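Replication initiator protein (Staphylococcus aureus subsp. aureus, PDB 4PTA) probably initiates replication of a multidrug-resistance plasmid by recognising its origin and assembling on it. Local coordinates at residues Ala41-Arg46 / Val73-Gly78; Asp31-Ala36 / Ile82-Lys87; Phe24-Tyr29 / Ala114-Asp119. One frame throughout, in Å; residues are numbered along the deposited sequence.

Contact 1: residues Ala41-Arg46 / Val73-Gly78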
loop_
_atom_site.group_PDB
_atom_site.type_symbol
_atom_site.label_atom_id
_atom_site.label_comp_id
_atom_site.label_asym_id
_atom_site.label_seq_id
_atom_site.Cartn_x
_atom_site.Cartn_y
_atom_site.Cartn_z
ATOM N N ALA A 41 -14.399 1.498 5.460
ATOM C CA ALA A 41 -13.057 0.929 5.342
ATOM C C ALA A 41 -13.070 -0.594 5.378
ATOM O O ALA A 41 -12.374 -1.241 4.595
ATOM C CB ALA A 41 -12.142 1.479 6.433
ATOM N N ILE A 42 -13.852 -1.160 6.293
ATOM C CA ILE A 42 -13.961 -2.611 6.410
ATOM C C ILE A 42 -14.548 -3.232 5.141
ATOM O O ILE A 42 -14.011 -4.204 4.614
ATOM C CB ILE A 42 -14.796 -3.036 7.649
ATOM C CG1 ILE A 42 -14.052 -2.688 8.941
ATOM C CG2 ILE A 42 -15.107 -4.528 7.606
ATOM C CD1 ILE A 42 -14.683 -3.268 10.196
ATOM N N LEU A 43 -15.645 -2.662 4.653
ATOM C CA LEU A 43 -16.293 -3.157 3.446
ATOM C C LEU A 43 -15.390 -3.006 2.221
ATOM O O LEU A 43 -15.356 -3.870 1.345
ATOM C CB LEU A 43 -17.619 -2.425 3.227
ATOM C CG LEU A 43 -18.920 -3.191 3.484
ATOM C CD1 LEU A 43 -18.670 -4.513 4.197
ATOM C CD2 LEU A 43 -19.888 -2.323 4.266
ATOM N N ARG A 44 -14.663 -1.896 2.166
ATOM C CA ARG A 44 -13.742 -1.638 1.070
ATOM C C ARG A 44 -12.750 -2.786 0.925
ATOM O O ARG A 44 -12.395 -3.188 -0.183
ATOM C CB ARG A 44 -12.978 -0.344 1.329
ATOM C CG ARG A 44 -12.175 0.112 0.143
ATOM C CD ARG A 44 -11.180 1.194 0.500
ATOM N NE ARG A 44 -10.742 1.885 -0.706
ATOM C CZ ARG A 44 -9.792 1.440 -1.521
ATOM N NH1 ARG A 44 -9.470 2.136 -2.605
ATOM N NH2 ARG A 44 -9.167 0.301 -1.253
ATOM N N ASP A 45 -12.303 -3.305 2.062
ATOM C CA ASP A 45 -11.339 -4.386 2.081
ATOM C C ASP A 45 -11.890 -5.665 1.449
ATOM O O ASP A 45 -11.121 -6.534 1.043
ATOM C CB ASP A 45 -10.887 -4.652 3.520
ATOM C CG ASP A 45 -9.612 -5.477 3.589
ATOM O OD1 ASP A 45 -8.700 -5.243 2.765
ATOM O OD2 ASP A 45 -9.529 -6.360 4.466
ATOM N N ARG A 46 -13.216 -5.775 1.359
ATOM C CA ARG A 46 -13.867 -6.988 0.858
ATOM C C ARG A 46 -13.962 -7.052 -0.670
ATOM O O ARG A 46 -14.405 -8.062 -1.222
ATOM C CB ARG A 46 -15.280 -7.134 1.436
ATOM C CG ARG A 46 -15.480 -6.614 2.857
ATOM C CD ARG A 46 -15.206 -7.685 3.897
ATOM N NE ARG A 46 -15.875 -8.943 3.577
ATOM C CZ ARG A 46 -15.816 -10.036 4.333
ATOM N NH1 ARG A 46 -15.120 -10.025 5.462
ATOM N NH2 ARG A 46 -16.452 -11.140 3.961
ATOM N N VAL A 73 -21.889 -9.554 11.681
ATOM C CA VAL A 73 -20.632 -10.174 12.082
ATOM C C VAL A 73 -19.440 -9.449 11.465
ATOM O O VAL A 73 -18.415 -9.256 12.119
ATOM C CB VAL A 73 -20.576 -11.670 11.693
ATOM C CG1 VAL A 73 -20.982 -11.868 10.244
ATOM C CG2 VAL A 73 -19.181 -12.237 11.940
ATOM N N ILE A 74 -19.590 -9.043 10.207
ATOM C CA ILE A 74 -18.524 -8.371 9.471
ATOM C C ILE A 74 -18.110 -7.056 10.120
ATOM O O ILE A 74 -16.919 -6.742 10.199
ATOM C CB ILE A 74 -18.934 -8.095 8.009
ATOM C CG1 ILE A 74 -18.975 -9.398 7.212
ATOM C CG2 ILE A 74 -17.973 -7.109 7.356
ATOM C CD1 ILE A 74 -19.430 -9.214 5.780
ATOM N N LEU A 75 -19.091 -6.286 10.576
ATOM C CA LEU A 75 -18.806 -4.995 11.190
ATOM C C LEU A 75 -18.841 -5.098 12.710
ATOM O O LEU A 75 -18.589 -4.119 13.417
ATOM C CB LEU A 75 -19.792 -3.930 10.701
ATOM C CG LEU A 75 -19.995 -3.861 9.185
ATOM C CD1 LEU A 75 -20.943 -2.729 8.819
ATOM C CD2 LEU A 75 -18.669 -3.700 8.467
ATOM N N ASN A 76 -19.147 -6.297 13.202
ATOM C CA ASN A 76 -19.296 -6.542 14.631
ATOM C C ASN A 76 -20.159 -5.490 15.316
ATOM O O ASN A 76 -19.676 -4.714 16.140
ATOM C CB ASN A 76 -17.936 -6.622 15.319
ATOM C CG ASN A 76 -18.021 -7.262 16.690
ATOM O OD1 ASN A 76 -18.608 -8.332 16.849
ATOM N ND2 ASN A 76 -17.454 -6.601 17.691
ATOM N N CYS A 77 -21.438 -5.465 14.965
ATOM C CA CYS A 77 -22.377 -4.547 15.590
ATOM C C CYS A 77 -23.802 -5.035 15.372
ATOM O O CYS A 77 -24.040 -5.926 14.558
ATOM C CB CYS A 77 -22.194 -3.131 15.042
ATOM S SG CYS A 77 -22.433 -2.991 13.263
ATOM N N GLY A 78 -24.744 -4.454 16.106
ATOM C CA GLY A 78 -26.134 -4.868 16.027
ATOM C C GLY A 78 -26.866 -4.282 14.838
ATOM O O GLY A 78 -26.435 -3.278 14.269
#

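Contact 2: residues Asp31-Ala36 / Ile82-Lys87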
loop_
_atom_site.group_PDB
_atom_site.type_symbol
_atom_site.label_atom_id
_atom_site.label_comp_id
_atom_site.label_asym_id
_atom_site.label_seq_id
_atom_site.Cartn_x
_atom_site.Cartn_y
_atom_site.Cartn_z
ATOM N N ASP A 31 -18.998 14.810 8.629
ATOM C CA ASP A 31 -20.219 14.648 9.404
ATOM C C ASP A 31 -20.430 13.202 9.855
ATOM O O ASP A 31 -20.904 12.958 10.961
ATOM C CB ASP A 31 -21.415 15.114 8.571
ATOM C CG ASP A 31 -22.634 15.413 9.415
ATOM O OD1 ASP A 31 -23.312 14.455 9.847
ATOM O OD2 ASP A 31 -22.917 16.607 9.643
ATOM N N LEU A 32 -20.078 12.253 8.992
ATOM C CA LEU A 32 -20.298 10.827 9.250
ATOM C C LEU A 32 -19.808 10.371 10.619
ATOM O O LEU A 32 -18.767 10.817 11.104
ATOM C CB LEU A 32 -19.615 9.972 8.177
ATOM C CG LEU A 32 -20.164 9.988 6.750
ATOM C CD1 LEU A 32 -19.177 9.314 5.816
ATOM C CD2 LEU A 32 -21.528 9.312 6.677
ATOM N N SER A 33 -20.561 9.463 11.231
ATOM C CA SER A 33 -20.131 8.833 12.471
ATOM C C SER A 33 -18.934 7.934 12.192
ATOM O O SER A 33 -18.846 7.311 11.133
ATOM C CB SER A 33 -21.261 7.997 13.068
ATOM O OG SER A 33 -21.452 6.804 12.327
ATOM N N ASN A 34 -18.018 7.865 13.149
ATOM C CA ASN A 34 -16.859 6.991 13.028
ATOM C C ASN A 34 -17.250 5.546 12.707
ATOM O O ASN A 34 -16.517 4.835 12.023
ATOM C CB ASN A 34 -16.008 7.056 14.297
ATOM C CG ASN A 34 -15.351 8.410 14.489
ATOM O OD1 ASN A 34 -15.097 9.132 13.523
ATOM N ND2 ASN A 34 -15.066 8.757 15.739
ATOM N N ASP A 35 -18.410 5.117 13.188
ATOM C CA ASP A 35 -18.878 3.763 12.908
ATOM C C ASP A 35 -19.068 3.553 11.406
ATOM O O ASP A 35 -18.799 2.476 10.885
ATOM C CB ASP A 35 -20.190 3.466 13.643
ATOM C CG ASP A 35 -20.076 3.638 15.150
ATOM O OD1 ASP A 35 -19.133 3.081 15.753
ATOM O OD2 ASP A 35 -20.936 4.335 15.731
ATOM N N ALA A 36 -19.540 4.586 10.715
ATOM C CA ALA A 36 -19.786 4.500 9.276
ATOM C C ALA A 36 -18.495 4.664 8.469
ATOM O O ALA A 36 -18.293 3.979 7.466
ATOM C CB ALA A 36 -20.824 5.524 8.848
ATOM N N ILE A 82 -26.139 -1.012 12.181
ATOM C CA ILE A 82 -25.905 -1.145 10.746
ATOM C C ILE A 82 -26.954 -0.381 9.946
ATOM O O ILE A 82 -26.655 0.174 8.889
ATOM C CB ILE A 82 -25.850 -2.618 10.277
ATOM C CG1 ILE A 82 -26.865 -2.865 9.155
ATOM C CG2 ILE A 82 -26.073 -3.565 11.435
ATOM C CD1 ILE A 82 -26.827 -4.272 8.601
ATOM N N THR A 83 -28.180 -0.357 10.458
ATOM C CA THR A 83 -29.243 0.439 9.860
ATOM C C THR A 83 -28.802 1.896 9.769
ATOM O O THR A 83 -28.883 2.519 8.707
ATOM C CB THR A 83 -30.547 0.323 10.671
ATOM O OG1 THR A 83 -31.268 -0.842 10.247
ATOM C CG2 THR A 83 -31.423 1.550 10.469
ATOM N N LYS A 84 -28.320 2.428 10.887
ATOM C CA LYS A 84 -27.775 3.778 10.916
ATOM C C LYS A 84 -26.601 3.921 9.947
ATOM O O LYS A 84 -26.424 4.970 9.323
ATOM C CB LYS A 84 -27.333 4.142 12.337
ATOM C CG LYS A 84 -26.530 5.428 12.429
ATOM C CD LYS A 84 -25.825 5.543 13.769
ATOM C CE LYS A 84 -24.758 6.630 13.739
ATOM N NZ LYS A 84 -23.894 6.610 14.959
ATOM N N ILE A 85 -25.804 2.861 9.827
ATOM C CA ILE A 85 -24.614 2.877 8.978
ATOM C C ILE A 85 -24.964 2.995 7.501
ATOM O O ILE A 85 -24.466 3.882 6.809
ATOM C CB ILE A 85 -23.750 1.619 9.185
ATOM C CG1 ILE A 85 -23.071 1.657 10.552
ATOM C CG2 ILE A 85 -22.710 1.500 8.079
ATOM C CD1 ILE A 85 -22.348 0.381 10.902
ATOM N N LYS A 86 -25.811 2.090 7.021
ATOM C CA LYS A 86 -26.249 2.120 5.634
ATOM C C LYS A 86 -26.870 3.465 5.297
ATOM O O LYS A 86 -26.473 4.118 4.333
ATOM C CB LYS A 86 -27.271 1.023 5.367
ATOM C CG LYS A 86 -26.760 -0.382 5.583
ATOM C CD LYS A 86 -27.798 -1.382 5.115
ATOM C CE LYS A 86 -27.335 -2.805 5.330
ATOM N NZ LYS A 86 -28.316 -3.796 4.798
ATOM N N LYS A 87 -27.851 3.875 6.097
ATOM C CA LYS A 87 -28.556 5.125 5.855
ATOM C C LYS A 87 -27.589 6.295 5.788
ATOM O O LYS A 87 -27.776 7.225 5.002
ATOM C CB LYS A 87 -29.611 5.371 6.937
ATOM C CG LYS A 87 -30.810 4.442 6.842
ATOM C CD LYS A 87 -31.828 4.712 7.936
ATOM C CE LYS A 87 -32.961 3.698 7.878
ATOM N NZ LYS A 87 -33.901 3.830 9.022
#

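Contact 3: residues Phe24-Tyr29 / Ala114-Asp119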
loop_
_atom_site.group_PDB
_atom_site.type_symbol
_atom_site.label_atom_id
_atom_site.label_comp_id
_atom_site.label_asym_id
_atom_site.label_seq_id
_atom_site.Cartn_x
_atom_site.Cartn_y
_atom_site.Cartn_z
ATOM N N PHE A 24 -12.109 13.113 6.268
ATOM C CA PHE A 24 -11.707 13.987 7.360
ATOM C C PHE A 24 -11.402 15.405 6.883
ATOM O O PHE A 24 -10.828 16.208 7.615
ATOM C CB PHE A 24 -10.513 13.378 8.101
ATOM C CG PHE A 24 -10.780 11.994 8.628
ATOM C CD1 PHE A 24 -10.618 10.885 7.814
ATOM C CD2 PHE A 24 -11.217 11.804 9.928
ATOM C CE1 PHE A 24 -10.881 9.623 8.286
ATOM C CE2 PHE A 24 -11.476 10.542 10.405
ATOM C CZ PHE A 24 -11.310 9.451 9.584
ATOM N N THR A 25 -11.805 15.714 5.654
ATOM C CA THR A 25 -11.616 17.051 5.104
ATOM C C THR A 25 -12.881 17.546 4.399
ATOM O O THR A 25 -13.233 18.722 4.487
ATOM C CB THR A 25 -10.421 17.104 4.126
ATOM O OG1 THR A 25 -10.618 16.154 3.074
ATOM C CG2 THR A 25 -9.122 16.781 4.845
ATOM N N ASN A 26 -13.565 16.643 3.703
ATOM C CA ASN A 26 -14.791 16.995 2.989
ATOM C C ASN A 26 -15.988 17.099 3.929
ATOM O O ASN A 26 -16.292 16.152 4.656
ATOM C CB ASN A 26 -15.083 15.978 1.886
ATOM C CG ASN A 26 -16.146 16.459 0.912
ATOM O OD1 ASN A 26 -17.318 16.596 1.267
ATOM N ND2 ASN A 26 -15.741 16.705 -0.331
ATOM N N PRO A 27 -16.673 18.257 3.914
ATOM C CA PRO A 27 -17.824 18.517 4.790
ATOM C C PRO A 27 -18.914 17.464 4.633
ATOM O O PRO A 27 -19.563 17.106 5.617
ATOM C CB PRO A 27 -18.332 19.878 4.304
ATOM C CG PRO A 27 -17.144 20.527 3.694
ATOM C CD PRO A 27 -16.362 19.410 3.057
ATOM N N ASN A 28 -19.111 16.979 3.411
ATOM C CA ASN A 28 -20.079 15.920 3.167
ATOM C C ASN A 28 -19.806 14.704 4.040
ATOM O O ASN A 28 -20.730 14.037 4.500
ATOM C CB ASN A 28 -20.074 15.499 1.694
ATOM C CG ASN A 28 -20.869 16.440 0.810
ATOM O OD1 ASN A 28 -22.098 16.470 0.869
ATOM N ND2 ASN A 28 -20.173 17.198 -0.031
ATOM N N TYR A 29 -18.525 14.429 4.275
ATOM C CA TYR A 29 -18.103 13.195 4.931
ATOM C C TYR A 29 -17.766 13.367 6.410
ATOM O O TYR A 29 -18.155 12.541 7.232
ATOM C CB TYR A 29 -16.908 12.593 4.193
ATOM C CG TYR A 29 -17.177 12.343 2.731
ATOM C CD1 TYR A 29 -16.260 12.721 1.760
ATOM C CD2 TYR A 29 -18.352 11.729 2.322
ATOM C CE1 TYR A 29 -16.508 12.493 0.422
ATOM C CE2 TYR A 29 -18.610 11.497 0.991
ATOM C CZ TYR A 29 -17.685 11.879 0.043
ATOM O OH TYR A 29 -17.945 11.643 -1.288
ATOM N N ALA A 114 -15.897 11.471 -3.305
ATOM C CA ALA A 114 -15.610 12.580 -4.195
ATOM C C ALA A 114 -14.404 13.360 -3.686
ATOM O O ALA A 114 -14.037 13.268 -2.514
ATOM C CB ALA A 114 -16.823 13.485 -4.321
ATOM N N ILE A 115 -13.787 14.121 -4.577
ATOM C CA ILE A 115 -12.659 14.962 -4.216
ATOM C C ILE A 115 -12.865 16.335 -4.832
ATOM O O ILE A 115 -13.328 16.446 -5.967
ATOM C CB ILE A 115 -11.330 14.368 -4.715
ATOM C CG1 ILE A 115 -11.023 13.061 -3.984
ATOM C CG2 ILE A 115 -10.189 15.357 -4.515
ATOM C CD1 ILE A 115 -10.560 13.255 -2.558
ATOM N N THR A 116 -12.539 17.374 -4.072
ATOM C CA THR A 116 -12.644 18.743 -4.558
ATOM C C THR A 116 -11.305 19.437 -4.404
ATOM O O THR A 116 -10.453 18.987 -3.639
ATOM C CB THR A 116 -13.685 19.550 -3.773
ATOM O OG1 THR A 116 -13.226 19.747 -2.427
ATOM C CG2 THR A 116 -15.035 18.833 -3.768
ATOM N N LYS A 117 -11.123 20.535 -5.132
ATOM C CA LYS A 117 -9.903 21.325 -5.023
ATOM C C LYS A 117 -9.596 21.664 -3.566
ATOM O O LYS A 117 -8.434 21.764 -3.177
ATOM C CB LYS A 117 -10.013 22.610 -5.848
ATOM C CG LYS A 117 -10.111 22.393 -7.350
ATOM C CD LYS A 117 -10.054 23.724 -8.090
ATOM C CE LYS A 117 -10.201 23.544 -9.594
ATOM N NZ LYS A 117 -10.071 24.843 -10.315
ATOM N N ASN A 118 -10.640 21.838 -2.760
ATOM C CA ASN A 118 -10.450 22.141 -1.348
ATOM C C ASN A 118 -9.978 20.919 -0.576
ATOM O O ASN A 118 -9.083 21.019 0.261
ATOM C CB ASN A 118 -11.725 22.713 -0.726
ATOM C CG ASN A 118 -11.494 23.261 0.674
ATOM O OD1 ASN A 118 -10.937 24.348 0.846
ATOM N ND2 ASN A 118 -11.920 22.507 1.684
ATOM N N ASP A 119 -10.578 19.765 -0.860
ATOM C CA ASP A 119 -10.122 18.511 -0.272
ATOM C C ASP A 119 -8.624 18.359 -0.495
ATOM O O ASP A 119 -7.868 18.097 0.439
ATOM C CB ASP A 119 -10.867 17.322 -0.878
ATOM C CG ASP A 119 -12.309 17.246 -0.426
ATOM O OD1 ASP A 119 -12.566 17.502 0.768
ATOM O OD2 ASP A 119 -13.185 16.933 -1.261
#

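Contact 1: residues Ala41-Arg46 / Val73-Gly78
Four branch methyls, two from each side, give this contact its shape. Ile42 CG2 and Leu43 CD1 project from the last part of helix 34-44, and Ile74 CG2 and Leu75 CD2 come from the end of helix 68-74 and the turn after it. All four form one cluster, each methyl touching both of the other pair. Ile74 CG2 settles into the hollow between the first pair, 3.9 Å from Ile42 CG2 and 4.1 Å from Leu43 CD1. Leu75 CD2 enters the same groove beside it, 3.8 Å from Ile42 CG2 and 4.3 Å from Leu43 CD1. In both isoleucines CG2 stands anti to the backbone N, which sets one beta-branch against the other. The Leu75 side chain crosses Ile42 obliquely, whereas Leu43 and Ile74 meet at about a right angle.

Sequence family and helix order are consistent with a winged helix-turn-helix, in which helix 68-74 would be the first helix of the helix-turn-helix and helix 79-91 the second. The turn opens with a Schellman motif, Asn76 taking the positive phi (47°) that stops the first helix; Gly78 then sits at the N-cap of the next. Leu75, lodged within this turn, also leans on Ile85 of helix 79-91, so its side chain bridges that helix and helix 34-44.

A different surface lies at the far end of Ile74. Arg46 bends at chi2 (-90°) and chi3 (-48°), and the two side chains reach each other tip to tip. Ile74 CD1 rests over the centre of one face of the guanidinium, 4.0 Å from Arg46 CZ, an apolar lid on a flat cationic group. The same arginine packs on Phe64 and on Ala126 of the second subunit, and its NE makes a weak hydrogen bond to the hydroxyl of Tyr66.

Contact 2: residues Asp31-Ala36 / Ile82-Lys87
Helix 79-91, the second and probably DNA-recognising helix of what is consistent with a winged helix-turn-helix, lies here against the beginning of helix 34-44. The backbones come close, with Ala36 CA 5.1 Å from Ile85 CA, an approach consistent with the small Ala36 side chain.

On one flank Lys84 runs out as a straight chain, CG anti to the backbone N (chi1 170°) and extended beyond it, and lays its tip along the first turn of the opposite helix. Its ammonium group arrives beside Ser33, with Lys84 NZ 3.5 Å from Ser33 CB. The Asp35 side chain crosses the lysine at about a right angle and turns one oxygen to it. Asp35 OD2 and Lys84 NZ are 3.8 Å apart, a long salt bridge that is electrostatic more than directional. The helix start beside it would, if anything, disfavour a positive charge, and the carboxylate of Asp35 probably offsets this.

Ser33 is the N-cap. Its hydroxyl takes the crowded position between the backbone N and the carbonyl carbon (chi1 74°), which brings OG round to the Ala36 amide for a weak capping bond of 3.3 Å between Ser33 OG and Ala36 N. The stronger polar partner of that hydroxyl is Glu88, one turn farther along helix 79-91, so the cap is tied to both helices.

On the other flank both branches of Ile85 meet backbone. CG2, anti to the backbone N, faces the Ala36 backbone, 4.4 Å from Ala36 CA, while the tip of the other branch, Ile85 CD1, touches the carbonyl oxygen of Asp35 at 4.1 Å.

Contact 3: residues Phe24-Tyr29 / Ala114-Asp119
Asn26 lies obliquely across the carboxylate of Asp119, the amide and carboxylate planes 34° apart. With CG anti to the backbone N (chi1 -167°) the amide swings toward Asp119, and Asn26 ND2 bonds to Asp119 OD2 at 2.7 Å, nearly in the amide plane and onto the syn lone pair. The anti lone pair of the same oxygen receives Thr116 N, with Thr116 N to Asp119 OD2 at 2.9 Å. Asp119 OD2 is thus held through both lone pairs, which should fix the rotation of the carboxylate. In return Asp119 N donates to Thr116 OG1, completing a capping box at the start of helix 117-127. The other end of the amide, Asn26 OD1, accepts from Asn28 N and Asn28 ND2 and so caps helix 27-30. Two helix starts thus share one polar junction, with Thr25 OG1 adding a weak bond to Asp119 OD1. Farther along, Tyr29 OH accepts a straight bond (166°) from Ala114 N, 2.9 Å away, at the edge of the ring. Around this junction Tyr29 touches Leu94 and Pro113 in the loops flanking the two-stranded sheet, while Thr25 packs on Glu122 and Ile123 of helix 117-127.

Overall arrangement
Contacts 1 and 2 form one continuous body, their centres about 12 Å apart: both use helix 34-44, and Leu75 CD1 meets Ile85 CD1 at 4.0 Å, so opposite ends of that helix are joined to the two consecutive helices of the probable DNA-binding motif. Contact 3 stands apart, about 18 Å from contact 2 and 23 Å from contact 1 between centres, and connects with contact 2 only through the adjoining sequence. The loops nest: contact 1 lies within the chain closed by contact 2, itself within that closed by contact 3, which brings helix 117-127 to helix 27-30. All three also touch the second subunit.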